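Long-range contacts in putative lipoprotein (Clostridium difficile, PDB 4EXR), which is of unknown function but carries two PepSY-family (peptidase propeptide and YPEB) domain sequences and binds a sodium ion in the crystal: residues E23-Y34 with L53-Y64; K107-T115 with K159-V167. All coordinates share one frame; numbering follows the deposited sequence. Where two conformers were deposited one is given.

Both contacts lay a loop that leads into a helix against the same antiparallel sheet, but on different strands. Contact 1 sets residues 23-34, ahead of helix 34-44, on the hairpin of strands 49-58 and 61-69. In contact 2, residues 107-115, ahead of helix 116-126, meet the end of strand 154-161 and the turn after it. The first is partly buried and mainly aromatic and aliphatic, with one tyrosine hydrogen bond; the second lies at the surface and relies on a salt bridge, a backbone hydrogen bond and a water. Their centres are about 19 Å apart, yet they touch: Tyr34 OH of contact 1 packs 3.4 Å from Ile113 CG1 of contact 2.

Contact 1 (E23-Y34 with L53-Y64); sequences ENLMEQDFKVPY and LSLERDLNKFVY
Loop residues 23-34 pass over the strands of 53-64 without backbone pairing to them, the CA atoms of Phe30 and Phe62 lying 8.2 Å apart. Beneath the loop is a β-hairpin of the PepSY domain, closed by a type II' turn from Asp58 to Lys61. Phe30 drives its edge into one face of Phe62 in a T-shaped stack, with centroids 5.3 Å apart and planes at 69°; at the point of contact Phe30 CE1 is 3.5 Å from Phe62 CG. Leu55, its CG trans to the backbone N (chi1 176°), divides its methyls between two rings: CD2 makes a CH-pi contact 3.8 Å from the centroid of Phe30, and CD1 stands over a face of Tyr64. Leu25 and Gln28 add to the surroundings of Phe62. Leu25 CD2 comes within 3.6 Å of Phe62 CE2, while the bent chain of Gln28 crosses Phe62 at about a right angle and brings its amide against the far end of the ring. At the outer margin, the aliphatic parts of Glu23, which is poorly ordered, and of one conformer of Arg57 come loosely together, but the Glu23 carboxylate forms its salt bridge with Lys132 on strand 130-139. Where the loop gives way to helix 34-44, the edge of the Tyr34 ring meets Leu53, with CD2 of each residue 3.8 Å from that of the other. Alongside, Tyr64 ties the loop to the sheet: its OH donates to Val32 O at 2.6 Å, with the acceptor lying in the plane of the tyrosine ring and a C=O...O angle of 149°.

Contact 2 (K107-T115 with K159-V167); sequences KLDLNDIMT and KVDSKKGTV
The Asp109 carboxylate takes the ammonium group of Lys163 above its plane, in a salt bridge with NZ 3.0 Å from OD2. A second flat group, the Asp161 carboxylate, fixes the turn that carries this lysine: OD1 accepts Lys163 N on its anti side, near the plane, an Asx turn, and Lys164 N from above it, which together make an Asx motif. A kink at the end of the Lys163 chain (chi4 -74°) brings NZ also to 2.7 Å from Asn111 O. A water bridges Asp109 O and Ser162 OG, and Ser162 OG is bonded to Thr143 O as well. The backbones join directly where Met114 N donates to Ser162 O at 2.9 Å, nearly straight (172°). Met114, a selenomethionine, bends at its last torsion and lays CE 3.5 Å from Gly165 CA. Next to it, Ile113 CG2 rests against the Ser162 side chain. The loop thus clasps the turn between strands 154-161 and 167-172 just before Thr115 caps helix 116-126, whose Ile122 packs on Met114 and Val160, while Tyr145 of strand 142-151 touches Ile113 and Ser162.

Contact 1 (E23-Y34 with L53-Y64)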
loop_
_atom_site.group_PDB
_atom_site.type_symbol
_atom_site.label_atom_id
_atom_site.label_comp_id
_atom_site.label_asym_id
_atom_site.label_seq_id
_atom_site.Cartn_x
_atom_site.Cartn_y
_atom_site.Cartn_z
ATOM N N GLU A 23 -13.926 -6.855 21.938
ATOM C CA GLU A 23 -13.837 -5.709 21.044
ATOM C C GLU A 23 -13.850 -4.364 21.778
ATOM O O GLU A 23 -13.722 -3.314 21.153
ATOM C CB GLU A 23 -14.984 -5.767 20.036
ATOM C CG GLU A 23 -15.517 -7.179 19.822
ATOM C CD GLU A 23 -16.613 -7.250 18.778
ATOM O OE1 GLU A 23 -16.873 -6.227 18.108
ATOM O OE2 GLU A 23 -17.214 -8.333 18.626
ATOM N N ASN A 24 -14.002 -4.393 23.097
ATOM C CA ASN A 24 -14.000 -3.159 23.876
ATOM C C ASN A 24 -12.574 -2.665 24.094
ATOM O O ASN A 24 -11.805 -3.291 24.819
ATOM C CB ASN A 24 -14.700 -3.373 25.223
ATOM C CG ASN A 24 -15.148 -2.071 25.872
ATOM O OD1 ASN A 24 -14.694 -0.984 25.510
ATOM N ND2 ASN A 24 -16.049 -2.179 26.832
ATOM N N LEU A 25 -12.219 -1.549 23.460
ATOM C CA LEU A 25 -10.884 -0.985 23.625
ATOM C C LEU A 25 -10.636 -0.563 25.065
ATOM O O LEU A 25 -9.493 -0.521 25.518
ATOM C CB LEU A 25 -10.666 0.217 22.697
ATOM C CG LEU A 25 -10.547 -0.005 21.193
ATOM C CD1 LEU A 25 -10.014 1.264 20.524
ATOM C CD2 LEU A 25 -9.656 -1.197 20.892
HETATM N N MSE A 26 -11.710 -0.245 25.778
HETATM C CA MSE A 26 -11.610 0.177 27.170
HETATM C C MSE A 26 -11.224 -0.966 28.110
HETATM O O MSE A 26 -10.729 -0.729 29.214
HETATM C CB MSE A 26 -12.922 0.815 27.628
HETATM C CG MSE A 26 -13.036 2.275 27.249
HETATM SE SE MSE A 26 -11.830 3.358 28.343
HETATM C CE MSE A 26 -13.012 3.618 29.882
ATOM N N GLU A 27 -11.450 -2.201 27.672
ATOM C CA GLU A 27 -11.131 -3.356 28.502
ATOM C C GLU A 27 -9.864 -4.054 28.017
ATOM O O GLU A 27 -9.603 -5.203 28.375
ATOM C CB GLU A 27 -12.319 -4.326 28.553
ATOM C CG GLU A 27 -13.548 -3.730 29.236
ATOM C CD GLU A 27 -14.787 -4.604 29.117
ATOM O OE1 GLU A 27 -14.792 -5.528 28.276
ATOM O OE2 GLU A 27 -15.758 -4.361 29.867
ATOM N N GLN A 28 -9.085 -3.360 27.190
ATOM C CA GLN A 28 -7.829 -3.913 26.693
ATOM C C GLN A 28 -6.644 -3.208 27.335
ATOM O O GLN A 28 -6.739 -2.042 27.723
ATOM C CB GLN A 28 -7.736 -3.769 25.164
ATOM C CG GLN A 28 -8.740 -4.606 24.391
ATOM C CD GLN A 28 -8.464 -6.093 24.478
ATOM O OE1 GLN A 28 -7.309 -6.528 24.527
ATOM N NE2 GLN A 28 -9.528 -6.886 24.495
ATOM N N ASP A 29 -5.525 -3.916 27.451
ATOM C CA ASP A 29 -4.258 -3.250 27.723
ATOM C C ASP A 29 -3.370 -3.362 26.499
ATOM O O ASP A 29 -3.188 -4.451 25.961
ATOM C CB ASP A 29 -3.535 -3.860 28.927
ATOM C CG ASP A 29 -2.109 -3.333 29.068
ATOM O OD1 ASP A 29 -1.933 -2.251 29.674
ATOM O OD2 ASP A 29 -1.167 -3.982 28.549
ATOM N N PHE A 30 -2.819 -2.240 26.046
ATOM C CA PHE A 30 -1.960 -2.285 24.883
ATOM C C PHE A 30 -0.520 -2.158 25.334
ATOM O O PHE A 30 -0.131 -1.155 25.933
ATOM C CB PHE A 30 -2.370 -1.201 23.870
ATOM C CG PHE A 30 -3.816 -1.291 23.481
ATOM C CD1 PHE A 30 -4.257 -2.321 22.654
ATOM C CD2 PHE A 30 -4.750 -0.412 24.016
ATOM C CE1 PHE A 30 -5.598 -2.437 22.317
ATOM C CE2 PHE A 30 -6.101 -0.529 23.697
ATOM C CZ PHE A 30 -6.524 -1.537 22.840
ATOM N N LYS A 31 0.266 -3.190 25.057
ATOM C CA LYS A 31 1.659 -3.199 25.479
ATOM C C LYS A 31 2.469 -2.077 24.839
ATOM O O LYS A 31 3.449 -1.608 25.415
ATOM C CB LYS A 31 2.293 -4.553 25.183
ATOM C CG LYS A 31 1.606 -5.695 25.935
ATOM C CD LYS A 31 2.429 -6.952 25.852
ATOM C CE LYS A 31 1.694 -8.116 26.492
ATOM N NZ LYS A 31 1.444 -7.943 27.950
ATOM N N VAL A 32 2.045 -1.654 23.651
ATOM C CA VAL A 32 2.699 -0.562 22.928
ATOM C C VAL A 32 1.842 0.682 23.086
ATOM O O VAL A 32 0.704 0.722 22.619
ATOM C CB VAL A 32 2.855 -0.891 21.430
ATOM C CG1 VAL A 32 3.570 0.248 20.677
ATOM C CG2 VAL A 32 3.597 -2.208 21.252
ATOM N N PRO A 33 2.366 1.694 23.782
ATOM C CA PRO A 33 1.578 2.923 23.931
ATOM C C PRO A 33 1.552 3.713 22.612
ATOM O O PRO A 33 2.420 3.524 21.752
ATOM C CB PRO A 33 2.321 3.681 25.029
ATOM C CG PRO A 33 3.723 3.225 24.910
ATOM C CD PRO A 33 3.677 1.784 24.444
ATOM N N TYR A 34 0.557 4.577 22.439
ATOM C CA TYR A 34 0.418 5.278 21.162
ATOM C C TYR A 34 1.647 6.122 20.841
ATOM O O TYR A 34 1.983 6.320 19.677
ATOM C CB TYR A 34 -0.865 6.110 21.124
ATOM C CG TYR A 34 -0.721 7.480 21.744
ATOM C CD1 TYR A 34 -0.786 7.655 23.120
ATOM C CD2 TYR A 34 -0.503 8.599 20.944
ATOM C CE1 TYR A 34 -0.648 8.914 23.687
ATOM C CE2 TYR A 34 -0.358 9.852 21.494
ATOM C CZ TYR A 34 -0.430 10.008 22.858
ATOM O OH TYR A 34 -0.284 11.265 23.389
ATOM N N LEU A 53 -3.768 9.324 13.011
ATOM C CA LEU A 53 -3.342 8.231 13.877
ATOM C C LEU A 53 -4.603 7.554 14.376
ATOM O O LEU A 53 -5.574 8.222 14.727
ATOM C CB LEU A 53 -2.543 8.774 15.063
ATOM C CG LEU A 53 -2.157 7.758 16.146
ATOM C CD1 LEU A 53 -1.219 6.715 15.601
ATOM C CD2 LEU A 53 -1.523 8.459 17.330
ATOM N N SER A 54 -4.616 6.232 14.383
ATOM C CA SER A 54 -5.793 5.529 14.890
ATOM C C SER A 54 -5.414 4.183 15.487
ATOM O O SER A 54 -4.341 3.658 15.226
ATOM C CB SER A 54 -6.838 5.337 13.793
ATOM O OG SER A 54 -6.382 4.414 12.824
ATOM N N LEU A 55 -6.315 3.652 16.303
ATOM C CA LEU A 55 -6.177 2.318 16.848
ATOM C C LEU A 55 -7.494 1.604 16.597
ATOM O O LEU A 55 -8.562 2.117 16.931
ATOM C CB LEU A 55 -5.891 2.383 18.348
ATOM C CG LEU A 55 -5.813 1.021 19.069
ATOM C CD1 LEU A 55 -4.738 0.119 18.461
ATOM C CD2 LEU A 55 -5.561 1.250 20.544
ATOM N N GLU A 56 -7.420 0.427 15.991
ATOM C CA GLU A 56 -8.616 -0.364 15.752
ATOM C C GLU A 56 -8.285 -1.844 15.832
ATOM O O GLU A 56 -7.119 -2.236 15.802
ATOM C CB GLU A 56 -9.199 -0.048 14.377
ATOM C CG GLU A 56 -8.318 -0.500 13.233
ATOM C CD GLU A 56 -8.642 0.210 11.931
ATOM O OE1 GLU A 56 -9.691 0.888 11.867
ATOM O OE2 GLU A 56 -7.844 0.097 10.976
ATOM N N ARG A 57 -9.328 -2.660 15.949
ATOM C CA ARG A 57 -9.191 -4.109 15.938
ATOM C C ARG A 57 -9.143 -4.590 14.493
ATOM O O ARG A 57 -9.910 -4.121 13.651
ATOM C CB ARG A 57 -10.380 -4.746 16.664
ATOM C CG ARG A 57 -10.326 -6.271 16.807
ATOM C CD ARG A 57 -11.470 -6.768 17.698
ATOM N NE ARG A 57 -11.407 -8.205 17.972
ATOM C CZ ARG A 57 -12.186 -9.115 17.392
ATOM N NH1 ARG A 57 -13.091 -8.745 16.495
ATOM N NH2 ARG A 57 -12.060 -10.398 17.709
ATOM N N ASP A 58 -8.229 -5.509 14.202
ATOM C CA ASP A 58 -8.186 -6.141 12.888
ATOM C C ASP A 58 -8.074 -7.642 13.101
ATOM O O ASP A 58 -6.986 -8.152 13.367
ATOM C CB ASP A 58 -7.004 -5.627 12.064
ATOM C CG ASP A 58 -7.064 -6.069 10.602
ATOM O OD1 ASP A 58 -7.635 -7.143 10.307
ATOM O OD2 ASP A 58 -6.532 -5.337 9.740
ATOM N N LEU A 59 -9.204 -8.335 12.985
ATOM C CA LEU A 59 -9.295 -9.757 13.319
ATOM C C LEU A 59 -8.849 -10.006 14.755
ATOM O O LEU A 59 -9.514 -9.581 15.702
ATOM C CB LEU A 59 -8.486 -10.616 12.339
ATOM C CG LEU A 59 -8.769 -10.367 10.855
ATOM C CD1 LEU A 59 -7.877 -11.235 9.982
ATOM C CD2 LEU A 59 -10.240 -10.603 10.536
ATOM N N ASN A 60 -7.717 -10.685 14.915
ATOM C CA ASN A 60 -7.214 -11.006 16.246
ATOM C C ASN A 60 -6.016 -10.164 16.683
ATOM O O ASN A 60 -5.251 -10.571 17.563
ATOM C CB ASN A 60 -6.894 -12.500 16.352
ATOM C CG ASN A 60 -8.145 -13.355 16.453
ATOM O OD1 ASN A 60 -9.166 -12.920 16.989
ATOM N ND2 ASN A 60 -8.070 -14.578 15.937
ATOM N N LYS A 61 -5.872 -8.987 16.071
ATOM C CA LYS A 61 -4.820 -8.044 16.426
ATOM C C LYS A 61 -5.421 -6.666 16.698
ATOM O O LYS A 61 -6.459 -6.314 16.147
ATOM C CB LYS A 61 -3.828 -7.892 15.269
ATOM C CG LYS A 61 -2.927 -9.077 14.984
ATOM C CD LYS A 61 -2.202 -8.851 13.656
ATOM C CE LYS A 61 -1.032 -9.812 13.453
ATOM N NZ LYS A 61 0.215 -9.308 14.103
ATOM N N PHE A 62 -4.763 -5.882 17.544
ATOM C CA PHE A 62 -5.067 -4.462 17.611
ATOM C C PHE A 62 -3.930 -3.745 16.921
ATOM O O PHE A 62 -2.753 -4.091 17.092
ATOM C CB PHE A 62 -5.273 -3.992 19.046
ATOM C CG PHE A 62 -6.450 -4.641 19.713
ATOM C CD1 PHE A 62 -6.311 -5.864 20.355
ATOM C CD2 PHE A 62 -7.708 -4.059 19.648
ATOM C CE1 PHE A 62 -7.400 -6.479 20.952
ATOM C CE2 PHE A 62 -8.807 -4.677 20.251
ATOM C CZ PHE A 62 -8.649 -5.883 20.894
ATOM N N VAL A 63 -4.291 -2.758 16.116
ATOM C CA VAL A 63 -3.353 -2.194 15.166
ATOM C C VAL A 63 -3.424 -0.671 15.185
ATOM O O VAL A 63 -4.501 -0.096 15.044
ATOM C CB VAL A 63 -3.667 -2.717 13.730
ATOM C CG1 VAL A 63 -2.760 -2.074 12.687
ATOM C CG2 VAL A 63 -3.552 -4.252 13.680
ATOM N N TYR A 64 -2.269 -0.038 15.380
ATOM C CA TYR A 64 -2.116 1.395 15.171
ATOM C C TYR A 64 -1.882 1.644 13.702
ATOM O O TYR A 64 -1.067 0.959 13.078
ATOM C CB TYR A 64 -0.886 1.927 15.912
ATOM C CG TYR A 64 -1.001 1.971 17.418
ATOM C CD1 TYR A 64 -1.827 2.904 18.051
ATOM C CD2 TYR A 64 -0.246 1.110 18.211
ATOM C CE1 TYR A 64 -1.919 2.945 19.443
ATOM C CE2 TYR A 64 -0.325 1.148 19.593
ATOM C CZ TYR A 64 -1.156 2.058 20.204
ATOM O OH TYR A 64 -1.217 2.077 21.582
#

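Contact 2 (K107-T115 with K159-V167)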
loop_
_atom_site.group_PDB
_atom_site.type_symbol
_atom_site.label_atom_id
_atom_site.label_comp_id
_atom_site.label_asym_id
_atom_site.label_seq_id
_atom_site.Cartn_x
_atom_site.Cartn_y
_atom_site.Cartn_z
ATOM N N LYS A 107 -1.300 18.472 9.378
ATOM C CA LYS A 107 -0.557 17.835 10.459
ATOM C C LYS A 107 -1.221 18.031 11.813
ATOM O O LYS A 107 -1.745 19.104 12.126
ATOM C CB LYS A 107 0.902 18.291 10.501
ATOM C CG LYS A 107 1.108 19.762 10.781
ATOM C CD LYS A 107 2.593 20.021 10.969
ATOM C CE LYS A 107 2.920 21.488 10.930
ATOM N NZ LYS A 107 2.498 22.097 9.636
ATOM N N LEU A 108 -1.205 16.959 12.602
ATOM C CA LEU A 108 -1.789 16.951 13.927
ATOM C C LEU A 108 -0.931 17.724 14.915
ATOM O O LEU A 108 0.293 17.734 14.813
ATOM C CB LEU A 108 -1.921 15.496 14.409
ATOM C CG LEU A 108 -2.722 14.563 13.508
ATOM C CD1 LEU A 108 -2.876 13.146 14.164
ATOM C CD2 LEU A 108 -4.075 15.191 13.197
ATOM N N ASP A 109 -1.570 18.370 15.881
ATOM C CA ASP A 109 -0.830 18.940 17.001
ATOM C C ASP A 109 -0.815 17.901 18.131
ATOM O O ASP A 109 -1.815 17.707 18.827
ATOM C CB ASP A 109 -1.467 20.250 17.461
ATOM C CG ASP A 109 -0.751 20.860 18.648
ATOM O OD1 ASP A 109 0.302 20.321 19.076
ATOM O OD2 ASP A 109 -1.239 21.905 19.142
ATOM N N LEU A 110 0.321 17.228 18.296
ATOM C CA LEU A 110 0.394 16.078 19.215
ATOM C C LEU A 110 1.124 16.395 20.506
ATOM O O LEU A 110 1.363 15.508 21.318
ATOM C CB LEU A 110 1.070 14.888 18.531
ATOM C CG LEU A 110 0.330 14.333 17.317
ATOM C CD1 LEU A 110 1.151 13.259 16.627
ATOM C CD2 LEU A 110 -1.043 13.804 17.713
ATOM N N ASN A 111 1.478 17.660 20.692
ATOM C CA ASN A 111 2.195 18.086 21.887
ATOM C C ASN A 111 1.256 18.377 23.040
ATOM O O ASN A 111 0.247 19.059 22.869
ATOM C CB ASN A 111 3.051 19.327 21.593
ATOM C CG ASN A 111 4.128 19.058 20.562
ATOM O OD1 ASN A 111 4.174 19.702 19.512
ATOM N ND2 ASN A 111 4.995 18.089 20.849
ATOM N N ASP A 112 1.596 17.846 24.212
ATOM C CA ASP A 112 0.833 18.071 25.443
ATOM C C ASP A 112 -0.634 17.657 25.358
ATOM O O ASP A 112 -1.512 18.343 25.874
ATOM C CB ASP A 112 0.948 19.530 25.894
ATOM C CG ASP A 112 2.371 19.916 26.243
ATOM O OD1 ASP A 112 3.112 19.049 26.756
ATOM O OD2 ASP A 112 2.753 21.083 25.999
ATOM N N ILE A 113 -0.913 16.532 24.711
ATOM C CA ILE A 113 -2.297 16.108 24.617
ATOM C C ILE A 113 -2.585 15.072 25.695
ATOM O O ILE A 113 -1.670 14.473 26.267
ATOM C CB ILE A 113 -2.642 15.531 23.240
ATOM C CG1 ILE A 113 -1.800 14.289 22.942
ATOM C CG2 ILE A 113 -2.477 16.603 22.137
ATOM C CD1 ILE A 113 -2.216 13.595 21.653
HETATM N N MSE A 114 -3.859 14.870 25.979
HETATM C CA MSE A 114 -4.246 13.845 26.932
HETATM C C MSE A 114 -4.083 12.465 26.292
HETATM O O MSE A 114 -3.868 12.355 25.086
HETATM C CB MSE A 114 -5.688 14.057 27.368
HETATM C CG MSE A 114 -6.705 13.740 26.290
HETATM SE SE MSE A 114 -8.510 14.026 26.986
HETATM C CE MSE A 114 -8.221 15.832 27.661
ATOM N N THR A 115 -4.183 11.414 27.103
ATOM C CA THR A 115 -4.019 10.050 26.614
ATOM C C THR A 115 -5.305 9.571 25.962
ATOM O O THR A 115 -6.369 10.130 26.200
ATOM C CB THR A 115 -3.673 9.080 27.762
ATOM O OG1 THR A 115 -4.771 9.039 28.673
ATOM C CG2 THR A 115 -2.419 9.542 28.494
ATOM N N LYS A 159 -16.285 13.556 19.298
ATOM C CA LYS A 159 -15.037 14.287 19.139
ATOM C C LYS A 159 -14.697 15.031 20.419
ATOM O O LYS A 159 -15.523 15.779 20.953
ATOM C CB LYS A 159 -15.113 15.228 17.934
ATOM C CG LYS A 159 -15.392 14.466 16.645
ATOM C CD LYS A 159 -15.436 15.351 15.414
ATOM C CE LYS A 159 -15.609 14.486 14.166
ATOM N NZ LYS A 159 -15.734 15.293 12.928
ATOM N N VAL A 160 -13.489 14.786 20.923
ATOM C CA VAL A 160 -13.022 15.376 22.172
ATOM C C VAL A 160 -11.760 16.207 21.914
ATOM O O VAL A 160 -10.795 15.688 21.356
ATOM C CB VAL A 160 -12.681 14.267 23.195
ATOM C CG1 VAL A 160 -12.136 14.861 24.486
ATOM C CG2 VAL A 160 -13.894 13.362 23.463
ATOM N N ASP A 161 -11.768 17.486 22.309
ATOM C CA ASP A 161 -10.563 18.327 22.223
ATOM C C ASP A 161 -9.385 17.642 22.917
ATOM O O ASP A 161 -9.469 17.269 24.094
ATOM C CB ASP A 161 -10.803 19.699 22.862
ATOM C CG ASP A 161 -9.641 20.655 22.635
ATOM O OD1 ASP A 161 -8.545 20.424 23.197
ATOM O OD2 ASP A 161 -9.821 21.647 21.897
ATOM N N SER A 162 -8.287 17.472 22.187
ATOM C CA SER A 162 -7.183 16.630 22.666
ATOM C C SER A 162 -6.414 17.254 23.838
ATOM O O SER A 162 -5.682 16.556 24.553
ATOM C CB SER A 162 -6.224 16.306 21.520
ATOM O OG SER A 162 -5.633 17.501 21.040
ATOM N N LYS A 163 -6.570 18.561 24.036
ATOM C CA LYS A 163 -5.929 19.227 25.163
ATOM C C LYS A 163 -6.919 19.550 26.286
ATOM O O LYS A 163 -6.646 19.284 27.462
ATOM C CB LYS A 163 -5.216 20.508 24.725
ATOM C CG LYS A 163 -4.065 20.324 23.740
ATOM C CD LYS A 163 -3.398 21.681 23.489
ATOM C CE LYS A 163 -2.728 21.775 22.122
ATOM N NZ LYS A 163 -1.449 21.013 22.015
ATOM N N LYS A 164 -8.066 20.113 25.915
ATOM C CA LYS A 164 -9.010 20.675 26.884
ATOM C C LYS A 164 -10.018 19.660 27.409
ATOM O O LYS A 164 -10.614 19.872 28.466
ATOM C CB LYS A 164 -9.779 21.849 26.270
ATOM C CG LYS A 164 -8.924 23.034 25.826
ATOM C CD LYS A 164 -9.798 24.075 25.123
ATOM C CE LYS A 164 -8.977 25.073 24.319
ATOM N NZ LYS A 164 -9.849 25.903 23.435
ATOM N N GLY A 165 -10.230 18.579 26.666
ATOM C CA GLY A 165 -11.169 17.547 27.084
ATOM C C GLY A 165 -12.622 17.851 26.769
ATOM O O GLY A 165 -13.510 17.054 27.069
ATOM N N THR A 166 -12.855 19.015 26.174
ATOM C CA THR A 166 -14.181 19.455 25.753
ATOM C C THR A 166 -14.794 18.507 24.736
ATOM O O THR A 166 -14.131 18.107 23.786
ATOM C CB THR A 166 -14.083 20.830 25.056
ATOM O OG1 THR A 166 -13.273 21.710 25.842
ATOM C CG2 THR A 166 -15.467 21.440 24.851
ATOM N N VAL A 167 -16.061 18.152 24.921
ATOM C CA VAL A 167 -16.780 17.415 23.892
ATOM C C VAL A 167 -17.178 18.387 22.773
ATOM O O VAL A 167 -17.973 19.301 22.986
ATOM C CB VAL A 167 -18.015 16.691 24.468
ATOM C CG1 VAL A 167 -18.811 16.028 23.355
ATOM C CG2 VAL A 167 -17.587 15.667 25.500
HETATM O O HOH W 1 -3.544 19.196 20.334
#